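PDB 3UBO: adenosine kinase from Sinorhizobium meliloti, which binds adenosine and ADP and, as a kinase of the pfkB family, probably transfers phosphate from ATP to its nucleoside or sugar substrate. Local coordinates for residues R183-L189 with T210-A216; G60-G64 with Y156-Y160; L48-M52 with S117-V121; V16-A20 with M52-A58. All coordinates share one frame; numbering follows the deposited sequence.

From the N terminus, contact 4 is the first loop to close, when 52-58 returns to pair with 16-20 in the mixed sheet. Contact 3 opens at 48-52, just before that closure, shares Met52 with contact 4 and crosses it, bringing helix 42-50 onto strand 116-121 of the same sheet. Contact 2 opens after contact 4 has closed, within the span of contact 3, and ends beyond it at 156-160, so these two cross as well; it joins helix 62-73 to the large parallel sheet. Contact 1 follows in series and adds the next strands of that sheet. Adenosine bridges contacts 2 and 4, where the two sheets meet around the pocket.

Contact 1. Residues R183-L189 with T210-A216; sequences RETAMTL and TVDIVFA
The ring of Phe215 presents its edge to strand 184-188. Met187 O lies in the ring plane, nearest CD2 at 3.8 Å, and Ala186 CB also sits at the rim. Phe215 points to the face of the sheet that carries Ala186 and Ile213, and chi1 -58° sets CG beside its own backbone N. A second flat group is the carboxylate of Asp212. Its OD2 accepts the N-H of Thr185 on the anti side at 2.9 Å, with the donor 25° out of plane, and takes a second bond from His179. The Glu184 carboxylate is turned 56° from it and leads off to Tyr290.

Thr185 holds the start of the pairing through its N-H, its hydroxyl and its carbonyl. Its OG1 bonds to Thr210 O at 2.6 Å, in the carbonyl plane on a lone pair, and accepts Asp212 N as well. From its carbonyl onward the regular parallel pattern runs: Ile213 N bonds to Thr185 O, Met187 N to Ile213 O at 2.9 Å, Phe215 N to Met187 O and Leu189 N to Phe215 O. Met187, a selenomethionine on the reverse face with Val214, crosses the side chain of Val211 from the preceding loop at about a right angle, its SE 4.1 Å from Val211 CG2.

These are neighbouring strands of the parallel sheet, joined by a beta-alpha-beta crossover. Helix 199-207 from that connection packs on Met187 and Val214, helix 278-290 lies against Ile213 and Phe215 with Phe286 meeting the Phe215 ring in a T-shape, and strand 152-158 pairs with the far edge of 184-188.

Contact 2. Residues G60-G64 with Y156-Y160; sequences GGSAG and YFEGY. With ADN (adenosine), chain C.
Glu158, at the end of strand 152-158, is the first residue along 156-160 to reach across to the start of helix 62-73. Its chain leaves with CG beside the backbone N (chi1 -56°) and bends at chi2, bringing OE1 to Ala63 N at 2.7 Å. That N-H meets the oxygen on the anti side, 17° out of the carboxylate plane, while OE2 is held by the backbone N of Asn13. The same OE1 lies 3.3 Å from Ala63 CB and borders C2 of the adenine.

Gly159 turns the chain into a short 3-10 segment, and Tyr160 follows. Ser62 CB approaches the edge of its ring, 4.0 Å from CD1. One ring face belongs to adenosine, whose C6 sits 3.4 Å above the plane, offset toward the rim. At the edge of the base, Ser62 N donates to adenine N3 at 2.8 Å. Gly61 N, at the N-cap position, donates to the ribose O2' in a bond modelled very short, its exact length doubtful.

The adenine is thus bounded by a tyrosine face and read at N3 by a backbone N-H. The buried Glu158 carboxylate is answered by two backbone N-H groups, and its place at a helix N terminus probably favours its negative charge.

Contact 3. Residues L48-M52 with S117-V121; sequences LYSRM and SMIFV
Met118 reaches from strand 116-121 to the end of helix 42-50, where its methyl CE touches Tyr49 CD1 at 3.7 Å and packs against the selenium of Met52. Both methionines are selenomethionines. In Met118, chi1 (-71°) puts CG against Leu48 CB at 3.9 Å, and the bends at chi2 and chi3 turn SE and CE toward Tyr49 and Met52. Its SE stands 5.0 Å from the centroid of the Tyr49 ring, an oblique Met-aromatic contact in which the two side chains run roughly perpendicular. Met52 makes a second such contact, with SE 4.5 Å from the centroid of the Phe120 ring and 44° off the ring normal. Leu48 finishes the row: its carbonyl O meets the edge of Phe120 at CZ, near the ring plane, and its CG lies 4.3 Å from CE2.

Behind this first shell, Met52 N bonds to Tyr49 O at 3.0 Å, which turns the chain at the helix end; Met52 then points toward the strand. Met118 and Phe120 alternate with Ile119 and so share one face of the strand, with Ile18 of the neighbouring strand beside Met118 and Phe26 against the ring of Phe120. Tyr49 also stacks on His94 of the second subunit, bringing the dimer interface up to this core.

Chemically the seam is largely apolar, made of selenium, methyl and ring contacts. It fastens the helix to the mixed sheet, probably the lid sheet of this kinase family, by shape and dispersion instead of directed polar bonds.

Contact 4. Residues V16-A20 with M52-A58; sequences VDIIA and MGPAVEA. With ADN (adenosine), chain C.
Asp17 O accepts the N-H of Ala58, with Asp17 O to Ala58 N at 2.8 Å. Beside that bond Glu57 CA makes a CA-H...O contact with Asp17 O at 3.1 Å. Asp17 N answers Ala58 O. Ile19 repeats the pattern with Val56, Ile19 N giving to Val56 O and Val56 N to Ile19 O. Ile18 and Glu57 form the non-hydrogen-bonded pair between them, and the strands run antiparallel.

The side chains divide by face. Ile18 has CG2 anti to its backbone N, which sets that methyl 3.6 Å from Ala55 CB and beside Glu57 OE1. On the reverse face Ile19 crosses Val56 at a slant, its CB 3.9 Å from Val56 CG1, and Ile19 CD1 reaches Ala58 CB. At the far end Ala20 CB packs against Met52 CG at 4.0 Å, where 52-55 loops in before pairing begins.

Asp17 shares the face of Ile19, but its carboxylate extends into the adenosine pocket. OD1 accepts ribose O2' at 2.9 Å and OD2 accepts O3' in a bond modelled very short, so one side chain takes both hydroxyls of the diol. Ala55 N bonds to Asp95 of the second subunit, and the Glu57 backbone is bonded across the interface too.

Strand 56-59, outermost in this chain's mixed sheet, therefore holds the backbone of Asp17 on one side while serving the dimer on the other. A carboxylate bound to both ribose hydroxyls would be expected to favour a cis-diol, as in a ribonucleoside.

Contact 1. Residues R183-L189 with T210-A216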
loop_
_atom_site.group_PDB
_atom_site.type_symbol
_atom_site.label_atom_id
_atom_site.label_comp_id
_atom_site.label_asym_id
_atom_site.label_seq_id
_atom_site.Cartn_x
_atom_site.Cartn_y
_atom_site.Cartn_z
ATOM N N ARG A 183 -26.449 23.524 -10.834
ATOM C CA ARG A 183 -25.726 22.448 -10.232
ATOM C C ARG A 183 -25.849 22.667 -8.737
ATOM O O ARG A 183 -26.319 23.699 -8.268
ATOM C CB ARG A 183 -24.264 22.552 -10.603
ATOM C CG ARG A 183 -23.887 22.122 -11.996
ATOM C CD ARG A 183 -25.042 21.666 -12.871
ATOM N NE ARG A 183 -24.550 21.581 -14.253
ATOM C CZ ARG A 183 -25.046 20.808 -15.225
ATOM N NH1 ARG A 183 -24.467 20.861 -16.429
ATOM N NH2 ARG A 183 -26.081 19.973 -14.994
ATOM N N GLU A 184 -25.432 21.651 -7.989
ATOM C CA GLU A 184 -25.519 21.608 -6.529
ATOM C C GLU A 184 -24.124 21.506 -5.893
ATOM O O GLU A 184 -23.191 20.916 -6.481
ATOM C CB GLU A 184 -26.377 20.418 -6.073
ATOM C CG GLU A 184 -27.850 20.791 -5.834
ATOM C CD GLU A 184 -28.722 19.591 -5.665
ATOM O OE1 GLU A 184 -29.453 19.528 -4.646
ATOM O OE2 GLU A 184 -28.651 18.694 -6.540
ATOM N N THR A 185 -23.990 22.078 -4.697
ATOM C CA THR A 185 -22.704 22.091 -4.032
ATOM C C THR A 185 -22.734 21.261 -2.758
ATOM O O THR A 185 -23.702 21.318 -1.989
ATOM C CB THR A 185 -22.218 23.540 -3.703
ATOM O OG1 THR A 185 -23.022 24.115 -2.655
ATOM C CG2 THR A 185 -22.236 24.418 -4.937
ATOM N N ALA A 186 -21.662 20.525 -2.503
ATOM C CA ALA A 186 -21.684 19.761 -1.279
ATOM C C ALA A 186 -20.426 19.865 -0.429
ATOM O O ALA A 186 -19.342 20.150 -0.942
ATOM C CB ALA A 186 -22.049 18.290 -1.579
HETATM N N MSE A 187 -20.587 19.593 0.868
HETATM C CA MSE A 187 -19.424 19.443 1.735
HETATM C C MSE A 187 -19.457 18.378 2.838
HETATM O O MSE A 187 -20.489 18.102 3.417
HETATM C CB MSE A 187 -19.106 20.765 2.403
HETATM C CG MSE A 187 -19.797 20.924 3.770
HETATM SE SE MSE A 187 -19.535 22.784 4.462
HETATM C CE MSE A 187 -17.546 22.824 4.708
ATOM N N THR A 188 -18.287 17.837 3.177
ATOM C CA THR A 188 -18.120 17.107 4.451
ATOM C C THR A 188 -17.570 18.010 5.561
ATOM O O THR A 188 -16.710 18.826 5.307
ATOM C CB THR A 188 -17.115 15.994 4.300
ATOM O OG1 THR A 188 -16.445 15.866 5.541
ATOM C CG2 THR A 188 -16.068 16.355 3.287
ATOM N N LEU A 189 -18.024 17.866 6.789
ATOM C CA LEU A 189 -17.402 18.633 7.873
ATOM C C LEU A 189 -15.988 18.157 8.269
ATOM O O LEU A 189 -15.348 18.702 9.179
ATOM C CB LEU A 189 -18.285 18.559 9.102
ATOM C CG LEU A 189 -19.345 19.639 9.145
ATOM C CD1 LEU A 189 -19.599 20.052 7.741
ATOM C CD2 LEU A 189 -20.580 19.119 9.818
ATOM N N THR A 210 -24.539 29.046 -0.189
ATOM C CA THR A 210 -23.305 28.672 -0.908
ATOM C C THR A 210 -23.113 27.139 -1.037
ATOM O O THR A 210 -22.805 26.651 -2.148
ATOM C CB THR A 210 -22.039 29.217 -0.260
ATOM O OG1 THR A 210 -22.119 30.646 -0.197
ATOM C CG2 THR A 210 -20.850 28.826 -1.131
ATOM N N VAL A 211 -23.294 26.413 0.084
ATOM C CA VAL A 211 -23.285 24.979 0.146
ATOM C C VAL A 211 -24.694 24.527 0.343
ATOM O O VAL A 211 -25.366 24.873 1.345
ATOM C CB VAL A 211 -22.485 24.419 1.375
ATOM C CG1 VAL A 211 -22.529 22.897 1.442
ATOM C CG2 VAL A 211 -21.058 24.846 1.289
ATOM N N ASP A 212 -25.099 23.686 -0.595
ATOM C CA ASP A 212 -26.369 23.005 -0.568
ATOM C C ASP A 212 -26.399 21.873 0.472
ATOM O O ASP A 212 -27.071 21.990 1.513
ATOM C CB ASP A 212 -26.646 22.457 -1.980
ATOM C CG ASP A 212 -26.893 23.554 -2.958
ATOM O OD1 ASP A 212 -27.582 24.503 -2.504
ATOM O OD2 ASP A 212 -26.408 23.486 -4.139
ATOM N N ILE A 213 -25.668 20.791 0.162
ATOM C CA ILE A 213 -25.650 19.514 0.925
ATOM C C ILE A 213 -24.511 19.372 1.980
ATOM O O ILE A 213 -23.331 19.719 1.712
ATOM C CB ILE A 213 -25.558 18.316 -0.055
ATOM C CG1 ILE A 213 -26.624 18.433 -1.155
ATOM C CG2 ILE A 213 -25.686 17.007 0.692
ATOM C CD1 ILE A 213 -26.259 17.760 -2.467
ATOM N N VAL A 214 -24.860 18.877 3.168
ATOM C CA VAL A 214 -23.879 18.711 4.247
ATOM C C VAL A 214 -23.679 17.261 4.738
ATOM O O VAL A 214 -24.596 16.692 5.374
ATOM C CB VAL A 214 -24.257 19.605 5.430
ATOM C CG1 VAL A 214 -23.545 19.184 6.702
ATOM C CG2 VAL A 214 -23.940 21.018 5.079
ATOM N N PHE A 215 -22.517 16.641 4.462
ATOM C CA PHE A 215 -22.178 15.324 5.100
ATOM C C PHE A 215 -21.344 15.551 6.360
ATOM O O PHE A 215 -20.457 16.440 6.371
ATOM C CB PHE A 215 -21.396 14.391 4.174
ATOM C CG PHE A 215 -22.095 14.070 2.883
ATOM C CD1 PHE A 215 -22.645 12.813 2.685
ATOM C CD2 PHE A 215 -22.178 15.029 1.843
ATOM C CE1 PHE A 215 -23.265 12.493 1.500
ATOM C CE2 PHE A 215 -22.824 14.724 0.649
ATOM C CZ PHE A 215 -23.385 13.430 0.495
ATOM N N ALA A 216 -21.636 14.778 7.399
ATOM C CA ALA A 216 -20.968 14.858 8.688
ATOM C C ALA A 216 -21.102 13.531 9.515
ATOM O O ALA A 216 -21.979 12.667 9.237
ATOM C CB ALA A 216 -21.525 16.013 9.465
#

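Contact 2. Residues G60-G64 with Y156-Y160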
loop_
_atom_site.group_PDB
_atom_site.type_symbol
_atom_site.label_atom_id
_atom_site.label_comp_id
_atom_site.label_asym_id
_atom_site.label_seq_id
_atom_site.Cartn_x
_atom_site.Cartn_y
_atom_site.Cartn_z
ATOM N N GLY A 60 -4.765 9.077 -0.442
ATOM C CA GLY A 60 -5.896 9.438 0.380
ATOM C C GLY A 60 -6.461 10.781 -0.076
ATOM O O GLY A 60 -6.771 11.044 -1.258
ATOM N N GLY A 61 -6.560 11.653 0.913
ATOM C CA GLY A 61 -7.186 12.952 0.803
ATOM C C GLY A 61 -8.668 12.684 0.923
ATOM O O GLY A 61 -9.211 12.043 0.026
ATOM N N SER A 62 -9.290 13.130 2.022
ATOM C CA SER A 62 -10.734 12.950 2.186
ATOM C C SER A 62 -11.618 13.105 0.883
ATOM O O SER A 62 -12.167 12.109 0.390
ATOM C CB SER A 62 -11.248 13.732 3.362
ATOM O OG SER A 62 -12.635 13.617 3.390
ATOM N N ALA A 63 -11.671 14.299 0.284
ATOM C CA ALA A 63 -12.308 14.486 -0.997
ATOM C C ALA A 63 -11.764 13.618 -2.123
ATOM O O ALA A 63 -12.501 13.217 -3.018
ATOM C CB ALA A 63 -12.239 15.936 -1.426
ATOM N N GLY A 64 -10.489 13.302 -2.126
ATOM C CA GLY A 64 -9.957 12.551 -3.249
ATOM C C GLY A 64 -10.470 11.127 -3.231
ATOM O O GLY A 64 -10.519 10.460 -4.282
ATOM N N TYR A 156 -18.286 18.870 -4.624
ATOM C CA TYR A 156 -18.105 18.522 -3.221
ATOM C C TYR A 156 -16.684 18.811 -2.775
ATOM O O TYR A 156 -15.732 18.587 -3.551
ATOM C CB TYR A 156 -18.411 17.079 -3.096
ATOM C CG TYR A 156 -18.134 16.406 -1.772
ATOM C CD1 TYR A 156 -19.061 16.463 -0.736
ATOM C CD2 TYR A 156 -16.983 15.655 -1.583
ATOM C CE1 TYR A 156 -18.848 15.812 0.462
ATOM C CE2 TYR A 156 -16.764 14.965 -0.368
ATOM C CZ TYR A 156 -17.700 15.038 0.661
ATOM O OH TYR A 156 -17.502 14.356 1.871
ATOM N N PHE A 157 -16.554 19.326 -1.543
ATOM C CA PHE A 157 -15.276 19.860 -1.037
ATOM C C PHE A 157 -15.173 19.723 0.475
ATOM O O PHE A 157 -16.197 19.739 1.177
ATOM C CB PHE A 157 -15.110 21.365 -1.416
ATOM C CG PHE A 157 -16.025 22.306 -0.612
ATOM C CD1 PHE A 157 -17.300 22.645 -1.085
ATOM C CD2 PHE A 157 -15.631 22.795 0.638
ATOM C CE1 PHE A 157 -18.144 23.458 -0.341
ATOM C CE2 PHE A 157 -16.464 23.610 1.390
ATOM C CZ PHE A 157 -17.725 23.944 0.899
ATOM N N GLU A 158 -13.930 19.639 0.972
ATOM C CA GLU A 158 -13.672 19.406 2.423
ATOM C C GLU A 158 -13.770 20.679 3.257
ATOM O O GLU A 158 -13.341 21.743 2.780
ATOM C CB GLU A 158 -12.264 18.749 2.692
ATOM C CG GLU A 158 -11.917 17.405 1.978
ATOM C CD GLU A 158 -10.473 17.430 1.428
ATOM O OE1 GLU A 158 -10.015 16.338 0.959
ATOM O OE2 GLU A 158 -9.813 18.557 1.432
ATOM N N GLY A 159 -14.324 20.589 4.467
ATOM C CA GLY A 159 -14.053 21.568 5.506
ATOM C C GLY A 159 -12.536 21.692 5.720
ATOM O O GLY A 159 -11.989 22.782 5.990
ATOM N N TYR A 160 -11.839 20.561 5.548
ATOM C CA TYR A 160 -10.389 20.456 5.759
ATOM C C TYR A 160 -9.586 21.527 5.015
ATOM O O TYR A 160 -8.375 21.650 5.234
ATOM C CB TYR A 160 -9.855 19.086 5.283
ATOM C CG TYR A 160 -9.948 17.962 6.286
ATOM C CD1 TYR A 160 -10.151 16.643 5.858
ATOM C CD2 TYR A 160 -9.851 18.201 7.641
ATOM C CE1 TYR A 160 -10.289 15.600 6.753
ATOM C CE2 TYR A 160 -9.974 17.155 8.540
ATOM C CZ TYR A 160 -10.196 15.851 8.085
ATOM O OH TYR A 160 -10.296 14.801 8.968
HETATM O "O5'" ADN C . -11.001 10.426 6.344
HETATM C "C5'" ADN C . -10.140 9.561 5.514
HETATM C "C4'" ADN C . -8.956 10.313 4.814
HETATM O "O4'" ADN C . -8.633 11.564 5.431
HETATM C "C3'" ADN C . -7.507 9.709 4.426
HETATM O "O3'" ADN C . -7.262 8.821 3.363
HETATM C "C2'" ADN C . -6.610 10.992 4.378
HETATM O "O2'" ADN C . -5.805 11.157 3.192
HETATM C "C1'" ADN C . -7.608 12.050 4.639
HETATM N N9 ADN C . -7.001 13.209 5.361
HETATM C C8 ADN C . -6.272 13.291 6.582
HETATM N N7 ADN C . -6.038 14.653 6.911
HETATM C C5 ADN C . -6.638 15.410 5.888
HETATM C C6 ADN C . -6.716 16.810 5.652
HETATM N N6 ADN C . -6.154 17.767 6.567
HETATM N N1 ADN C . -7.421 17.258 4.476
HETATM C C2 ADN C . -8.015 16.311 3.580
HETATM N N3 ADN C . -7.961 14.910 3.777
HETATM C C4 ADN C . -7.248 14.497 4.928
#

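Contact 3. Residues L48-M52 with S117-V121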
loop_
_atom_site.group_PDB
_atom_site.type_symbol
_atom_site.label_atom_id
_atom_site.label_comp_id
_atom_site.label_asym_id
_atom_site.label_seq_id
_atom_site.Cartn_x
_atom_site.Cartn_y
_atom_site.Cartn_z
ATOM N N LEU A 48 7.635 11.950 13.588
ATOM C CA LEU A 48 6.609 10.903 13.679
ATOM C C LEU A 48 6.965 9.728 12.801
ATOM O O LEU A 48 6.826 8.609 13.221
ATOM C CB LEU A 48 5.211 11.420 13.342
ATOM C CG LEU A 48 4.292 11.733 14.525
ATOM C CD1 LEU A 48 5.021 11.762 15.862
ATOM C CD2 LEU A 48 3.494 12.969 14.305
ATOM N N TYR A 49 7.462 9.965 11.613
ATOM C CA TYR A 49 7.810 8.892 10.714
ATOM C C TYR A 49 8.892 7.938 11.294
ATOM O O TYR A 49 8.801 6.699 11.203
ATOM C CB TYR A 49 8.215 9.480 9.368
ATOM C CG TYR A 49 8.206 8.502 8.255
ATOM C CD1 TYR A 49 7.186 7.569 8.137
ATOM C CD2 TYR A 49 9.202 8.475 7.327
ATOM C CE1 TYR A 49 7.197 6.628 7.141
ATOM C CE2 TYR A 49 9.196 7.568 6.310
ATOM C CZ TYR A 49 8.202 6.658 6.219
ATOM O OH TYR A 49 8.194 5.718 5.225
ATOM N N SER A 50 9.881 8.533 11.940
ATOM C CA SER A 50 11.021 7.822 12.475
ATOM C C SER A 50 10.562 6.911 13.602
ATOM O O SER A 50 10.961 5.725 13.646
ATOM C CB SER A 50 12.048 8.820 12.966
ATOM O OG SER A 50 11.647 9.327 14.225
ATOM N N ARG A 51 9.679 7.412 14.469
ATOM C CA ARG A 51 9.032 6.543 15.479
ATOM C C ARG A 51 7.978 5.554 15.011
ATOM O O ARG A 51 7.384 4.839 15.816
ATOM C CB ARG A 51 8.451 7.364 16.585
ATOM C CG ARG A 51 9.399 8.422 16.916
ATOM C CD ARG A 51 9.004 9.025 18.222
ATOM N NE ARG A 51 9.931 10.074 18.690
ATOM C CZ ARG A 51 9.644 10.812 19.755
ATOM N NH1 ARG A 51 8.490 10.600 20.374
ATOM N NH2 ARG A 51 10.462 11.768 20.182
HETATM N N MSE A 52 7.751 5.473 13.711
HETATM C CA MSE A 52 6.655 4.643 13.217
HETATM C C MSE A 52 7.175 3.296 12.746
HETATM O O MSE A 52 8.263 3.252 12.172
HETATM C CB MSE A 52 5.997 5.365 12.063
HETATM C CG MSE A 52 4.677 4.727 11.560
HETATM SE SE MSE A 52 3.762 5.801 10.058
HETATM C CE MSE A 52 4.586 4.922 8.593
ATOM N N SER A 117 0.163 12.213 5.119
ATOM C CA SER A 117 -0.439 12.050 6.421
ATOM C C SER A 117 0.003 10.748 7.075
ATOM O O SER A 117 -0.010 9.663 6.443
ATOM C CB SER A 117 -1.949 12.165 6.311
ATOM O OG SER A 117 -2.581 12.040 7.557
HETATM N N MSE A 118 0.452 10.898 8.326
HETATM C CA MSE A 118 0.977 9.785 9.129
HETATM C C MSE A 118 -0.203 9.221 9.804
HETATM O O MSE A 118 -0.679 9.812 10.768
HETATM C CB MSE A 118 1.892 10.270 10.273
HETATM C CG MSE A 118 3.285 10.844 9.978
HETATM SE SE MSE A 118 4.226 10.358 8.305
HETATM C CE MSE A 118 3.572 8.532 8.329
ATOM N N ILE A 119 -0.686 8.081 9.314
ATOM C CA ILE A 119 -1.901 7.500 9.869
ATOM C C ILE A 119 -1.650 6.257 10.719
ATOM O O ILE A 119 -1.253 5.215 10.201
ATOM C CB ILE A 119 -2.958 7.203 8.761
ATOM C CG1 ILE A 119 -3.328 8.492 7.990
ATOM C CG2 ILE A 119 -4.183 6.491 9.350
ATOM C CD1 ILE A 119 -4.382 8.348 6.871
ATOM N N PHE A 120 -1.929 6.395 12.010
ATOM C CA PHE A 120 -1.798 5.334 12.979
ATOM C C PHE A 120 -3.116 4.641 13.329
ATOM O O PHE A 120 -3.976 5.237 13.974
ATOM C CB PHE A 120 -1.137 5.857 14.264
ATOM C CG PHE A 120 0.261 6.418 14.041
ATOM C CD1 PHE A 120 1.348 5.552 13.820
ATOM C CD2 PHE A 120 0.484 7.802 14.065
ATOM C CE1 PHE A 120 2.644 6.071 13.602
ATOM C CE2 PHE A 120 1.743 8.351 13.850
ATOM C CZ PHE A 120 2.846 7.500 13.579
ATOM N N VAL A 121 -3.247 3.365 12.953
ATOM C CA VAL A 121 -4.442 2.597 13.209
ATOM C C VAL A 121 -4.340 1.795 14.520
ATOM O O VAL A 121 -3.426 1.022 14.705
ATOM C CB VAL A 121 -4.747 1.659 12.020
ATOM C CG1 VAL A 121 -6.169 1.104 12.121
ATOM C CG2 VAL A 121 -4.603 2.382 10.711
#

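Contact 4. Residues V16-A20 with M52-A58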
loop_
_atom_site.group_PDB
_atom_site.type_symbol
_atom_site.label_atom_id
_atom_site.label_comp_id
_atom_site.label_asym_id
_atom_site.label_seq_id
_atom_site.Cartn_x
_atom_site.Cartn_y
_atom_site.Cartn_z
ATOM N N VAL A 16 -1.041 11.938 0.349
ATOM C CA VAL A 16 -0.683 10.526 0.356
ATOM C C VAL A 16 -0.550 9.985 1.786
ATOM O O VAL A 16 0.032 10.660 2.654
ATOM C CB VAL A 16 0.484 10.206 -0.522
ATOM C CG1 VAL A 16 0.767 8.649 -0.516
ATOM C CG2 VAL A 16 0.161 10.694 -1.856
ATOM N N ASP A 17 -1.190 8.838 2.024
ATOM C CA ASP A 17 -1.290 8.228 3.359
ATOM C C ASP A 17 -0.209 7.217 3.627
ATOM O O ASP A 17 -0.020 6.231 2.851
ATOM C CB ASP A 17 -2.647 7.526 3.537
ATOM C CG ASP A 17 -3.751 8.499 3.772
ATOM O OD1 ASP A 17 -3.401 9.680 3.708
ATOM O OD2 ASP A 17 -4.928 8.152 4.001
ATOM N N ILE A 18 0.455 7.423 4.758
ATOM C CA ILE A 18 1.481 6.480 5.191
ATOM C C ILE A 18 0.935 5.930 6.448
ATOM O O ILE A 18 0.711 6.687 7.424
ATOM C CB ILE A 18 2.850 7.159 5.425
ATOM C CG1 ILE A 18 2.977 8.313 4.400
ATOM C CG2 ILE A 18 3.955 6.131 5.386
ATOM C CD1 ILE A 18 4.267 8.485 3.830
ATOM N N ILE A 19 0.682 4.628 6.424
ATOM C CA ILE A 19 -0.139 4.022 7.417
ATOM C C ILE A 19 0.590 2.854 8.117
ATOM O O ILE A 19 1.253 2.042 7.426
ATOM C CB ILE A 19 -1.369 3.384 6.725
ATOM C CG1 ILE A 19 -2.143 4.387 5.862
ATOM C CG2 ILE A 19 -2.252 2.679 7.728
ATOM C CD1 ILE A 19 -2.845 3.691 4.597
ATOM N N ALA A 20 0.396 2.723 9.439
ATOM C CA ALA A 20 0.841 1.554 10.188
ATOM C C ALA A 20 0.082 1.422 11.503
ATOM O O ALA A 20 -0.509 2.360 11.997
ATOM C CB ALA A 20 2.404 1.578 10.469
HETATM N N MSE A 52 7.751 5.473 13.711
HETATM C CA MSE A 52 6.655 4.643 13.217
HETATM C C MSE A 52 7.175 3.296 12.746
HETATM O O MSE A 52 8.263 3.252 12.172
HETATM C CB MSE A 52 5.997 5.365 12.063
HETATM C CG MSE A 52 4.677 4.727 11.560
HETATM SE SE MSE A 52 3.762 5.801 10.058
HETATM C CE MSE A 52 4.586 4.922 8.593
ATOM N N GLY A 53 6.418 2.214 12.948
ATOM C CA GLY A 53 6.814 0.959 12.361
ATOM C C GLY A 53 6.846 0.991 10.833
ATOM O O GLY A 53 6.506 1.960 10.212
ATOM N N PRO A 54 7.243 -0.119 10.208
ATOM C CA PRO A 54 7.043 -0.140 8.745
ATOM C C PRO A 54 5.610 0.188 8.285
ATOM O O PRO A 54 4.628 -0.192 8.914
ATOM C CB PRO A 54 7.479 -1.530 8.300
ATOM C CG PRO A 54 7.915 -2.255 9.594
ATOM C CD PRO A 54 7.592 -1.418 10.785
ATOM N N ALA A 55 5.511 0.977 7.211
ATOM C CA ALA A 55 4.218 1.488 6.848
ATOM C C ALA A 55 3.938 1.011 5.473
ATOM O O ALA A 55 4.781 0.324 4.843
ATOM C CB ALA A 55 4.195 2.916 6.893
ATOM N N VAL A 56 2.734 1.360 5.050
ATOM C CA VAL A 56 2.187 1.017 3.761
ATOM C C VAL A 56 1.696 2.373 3.213
ATOM O O VAL A 56 1.087 3.178 3.931
ATOM C CB VAL A 56 1.029 -0.034 4.010
ATOM C CG1 VAL A 56 -0.302 0.677 4.154
ATOM C CG2 VAL A 56 0.992 -1.093 2.952
ATOM N N GLU A 57 2.014 2.692 1.971
ATOM C CA GLU A 57 1.507 3.969 1.432
ATOM C C GLU A 57 0.373 3.801 0.411
ATOM O O GLU A 57 0.349 2.859 -0.426
ATOM C CB GLU A 57 2.602 5.011 1.014
ATOM C CG GLU A 57 3.962 4.457 0.668
ATOM C CD GLU A 57 4.686 3.720 1.799
ATOM O OE1 GLU A 57 4.737 4.158 2.997
ATOM O OE2 GLU A 57 5.196 2.633 1.499
ATOM N N ALA A 58 -0.621 4.672 0.590
ATOM C CA ALA A 58 -1.814 4.644 -0.267
ATOM C C ALA A 58 -2.356 6.040 -0.474
ATOM O O ALA A 58 -2.576 6.731 0.541
ATOM C CB ALA A 58 -2.931 3.685 0.335
HETATM O "O5'" ADN C . -11.001 10.426 6.344
HETATM C "C5'" ADN C . -10.140 9.561 5.514
HETATM C "C4'" ADN C . -8.956 10.313 4.814
HETATM O "O4'" ADN C . -8.633 11.564 5.431
HETATM C "C3'" ADN C . -7.507 9.709 4.426
HETATM O "O3'" ADN C . -7.262 8.821 3.363
HETATM C "C2'" ADN C . -6.610 10.992 4.378
HETATM O "O2'" ADN C . -5.805 11.157 3.192
HETATM C "C1'" ADN C . -7.608 12.050 4.639
HETATM N N9 ADN C . -7.001 13.209 5.361
HETATM C C8 ADN C . -6.272 13.291 6.582
HETATM N N7 ADN C . -6.038 14.653 6.911
HETATM C C5 ADN C . -6.638 15.410 5.888
HETATM C C6 ADN C . -6.716 16.810 5.652
HETATM N N6 ADN C . -6.154 17.767 6.567
HETATM N N1 ADN C . -7.421 17.258 4.476
HETATM C C2 ADN C . -8.015 16.311 3.580
HETATM N N3 ADN C . -7.961 14.910 3.777
HETATM C C4 ADN C . -7.248 14.497 4.928
#